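PDB 5Z4G: SAHS4 from Ramazzottius varieornatus, which probably acts as a secreted, heat-soluble molecular shield that protects the tardigrade during water loss, and binds zinc ions. Local coordinates for residues A[39-42]-A[43-47]. Sequence-based numbering, arbitrary orientation.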
ATOM      1  N   GLU A  39      11.139  -2.372 -12.913  1.00 28.14           N
ATOM      2  CA  GLU A  39      12.595  -2.332 -13.087  1.00 32.08           C
ATOM      3  C   GLU A  39      13.145  -0.935 -12.804  1.00 31.04           C
ATOM      4  O   GLU A  39      14.083  -0.791 -12.017  1.00 34.37           O
ATOM      5  CB  GLU A  39      13.033  -2.821 -14.477  1.00 37.41           C
ATOM      6  CG  GLU A  39      14.506  -3.221 -14.533  1.00 44.96           C
ATOM      7  CD  GLU A  39      15.077  -3.323 -15.942  1.00 48.84           C
ATOM      8  OE1 GLU A  39      15.818  -4.290 -16.200  1.00 49.26           O
ATOM      9  OE2 GLU A  39      14.809  -2.442 -16.787  1.00 51.12           O
ATOM     10  N   ALA A  40      12.536   0.076 -13.423  1.00 29.60           N
ATOM     11  CA  ALA A  40      12.924   1.477 -13.226  1.00 29.09           C
ATOM     12  C   ALA A  40      12.726   1.954 -11.780  1.00 30.31           C
ATOM     13  O   ALA A  40      13.573   2.686 -11.256  1.00 31.40           O
ATOM     14  CB  ALA A  40      12.179   2.387 -14.199  1.00 29.77           C
ATOM     15  N   PHE A  41      11.622   1.530 -11.150  1.00 27.94           N
ATOM     16  CA  PHE A  41      11.322   1.884  -9.755  1.00 25.22           C
ATOM     17  C   PHE A  41      12.322   1.283  -8.774  1.00 25.62           C
ATOM     18  O   PHE A  41      12.787   1.974  -7.873  1.00 26.78           O
ATOM     19  CB  PHE A  41       9.882   1.511  -9.358  1.00 23.62           C
ATOM     20  CG  PHE A  41       9.513   1.925  -7.950  1.00 22.68           C
ATOM     21  CD1 PHE A  41       9.057   3.218  -7.687  1.00 20.66           C
ATOM     22  CD2 PHE A  41       9.634   1.028  -6.881  1.00 22.80           C
ATOM     23  CE1 PHE A  41       8.726   3.612  -6.389  1.00 20.72           C
ATOM     24  CE2 PHE A  41       9.305   1.414  -5.583  1.00 22.61           C
ATOM     25  CZ  PHE A  41       8.852   2.709  -5.334  1.00 21.01           C
ATOM     26  N   VAL A  42      12.629  -0.004  -8.951  1.00 26.50           N
ATOM     27  CA  VAL A  42      13.630  -0.696  -8.138  1.00 28.48           C
ATOM     28  C   VAL A  42      14.964   0.072  -8.135  1.00 29.90           C
ATOM     29  O   VAL A  42      15.552   0.297  -7.073  1.00 31.62           O
ATOM     30  CB  VAL A  42      13.782  -2.177  -8.590  1.00 29.25           C
ATOM     31  CG1 VAL A  42      15.098  -2.789  -8.134  1.00 31.87           C
ATOM     32  CG2 VAL A  42      12.617  -3.005  -8.071  1.00 30.02           C
ATOM     33  N   LYS A  43      15.399   0.504  -9.322  1.00 30.67           N
ATOM     34  CA  LYS A  43      16.674   1.210  -9.495  1.00 32.91           C
ATOM     35  C   LYS A  43      16.645   2.602  -8.850  1.00 32.14           C
ATOM     36  O   LYS A  43      17.513   2.930  -8.039  1.00 34.01           O
ATOM     37  CB  LYS A  43      17.052   1.296 -10.984  1.00 35.61           C
ATOM     38  CG  LYS A  43      18.435   1.877 -11.259  1.00 38.85           C
ATOM     39  CD  LYS A  43      18.618   2.227 -12.728  1.00 44.48           C
ATOM     40  CE  LYS A  43      19.904   3.013 -12.957  1.00 47.28           C
ATOM     41  NZ  LYS A  43      20.077   3.412 -14.381  1.00 51.19           N
ATOM     42  N   ALA A  44      15.639   3.399  -9.204  1.00 31.09           N
ATOM     43  CA  ALA A  44      15.526   4.774  -8.719  1.00 30.84           C
ATOM     44  C   ALA A  44      15.203   4.897  -7.228  1.00 30.95           C
ATOM     45  O   ALA A  44      15.747   5.774  -6.546  1.00 31.59           O
ATOM     46  CB  ALA A  44      14.515   5.538  -9.546  1.00 29.52           C
ATOM     47  N   ALA A  45      14.331   4.020  -6.729  1.00 29.45           N
ATOM     48  CA  ALA A  45      13.908   4.054  -5.324  1.00 31.11           C
ATOM     49  C   ALA A  45      14.826   3.225  -4.425  1.00 31.97           C
ATOM     50  O   ALA A  45      14.606   3.140  -3.208  1.00 32.81           O
ATOM     51  CB  ALA A  45      12.453   3.617  -5.181  1.00 28.96           C
ATOM     52  N   ASN A  46      15.857   2.633  -5.040  1.00 31.97           N
ATOM     53  CA  ASN A  46      16.879   1.843  -4.356  1.00 32.92           C
ATOM     54  C   ASN A  46      16.260   0.745  -3.497  1.00 31.07           C
ATOM     55  O   ASN A  46      16.537   0.635  -2.299  1.00 32.60           O
ATOM     56  CB  ASN A  46      17.834   2.746  -3.554  1.00 36.78           C
ATOM     57  CG  ASN A  46      18.471   3.826  -4.408  1.00 37.13           C
ATOM     58  OD1 ASN A  46      18.276   5.018  -4.167  1.00 41.82           O
ATOM     59  ND2 ASN A  46      19.225   3.413  -5.423  1.00 39.19           N
ATOM     60  N   ILE A  47      15.392  -0.045  -4.129  1.00 28.42           N
ATOM     61  CA  ILE A  47      14.732  -1.168  -3.468  1.00 29.58           C
ATOM     62  C   ILE A  47      15.751  -2.303  -3.320  1.00 27.67           C
ATOM     63  O   ILE A  47      16.236  -2.824  -4.329  1.00 28.61           O
ATOM     64  CB  ILE A  47      13.452  -1.617  -4.226  1.00 29.29           C
ATOM     65  CG1 ILE A  47      12.463  -0.438  -4.432  1.00 32.11           C
ATOM     66  CG2 ILE A  47      12.790  -2.821  -3.553  1.00 30.99           C
ATOM     67  CD1 ILE A  47      12.040   0.328  -3.186  1.00 32.28           C
TER
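Phe41 reaches past the last turn of helix 38-44 to meet Ala45 and Ile47. Its CG stands anti to the backbone N (chi1 -177°), which swings the ring toward the residues that follow. Followed outward from CB, which meets neither partner, the ring first touches with CD2, 4.0 Å from Ile47 CG1. CE2 rests against both CG1 and CD1 of Ile47, whose chain crosses the ring at a slant. CE1 and CZ lie closest to Ala45 CB, which sits over one face, 3.7 Å from CZ, in a CH-pi contact 14° off the ring normal. A methyl suits this place because the ring lies almost directly on it, while the branched Ile47 is long enough to meet the ring from beyond the turn.

Ala45 N to Phe41 O (2.8 Å) is a regular helical bond, whereas Ile47 N reaches back five residues to Val42 O (3.0 Å). The companion bond, Asn46 N to Lys43 O, is long and weak at 3.4 Å. Asn46, first past the helix, takes a left-handed, positive-phi conformation that asparagine tolerates better than most residues. Val42 CG2 and Ile47 CB, 4.2 Å apart, make the loose apolar contact that accompanies such a turn. The ring also meets Phe145 edge-to-face, where the helix packs on strand 140-147. With an alanine at Phe41, the Ala45 methyl and Ile47 CD1 would probably lose their aromatic neighbour, opening a gap beside Phe145. The turn through Asn46 is a Schellman motif, with the ring packed beside it, closing the first helix of the lid on a fatty-acid-binding-protein-like beta-barrel.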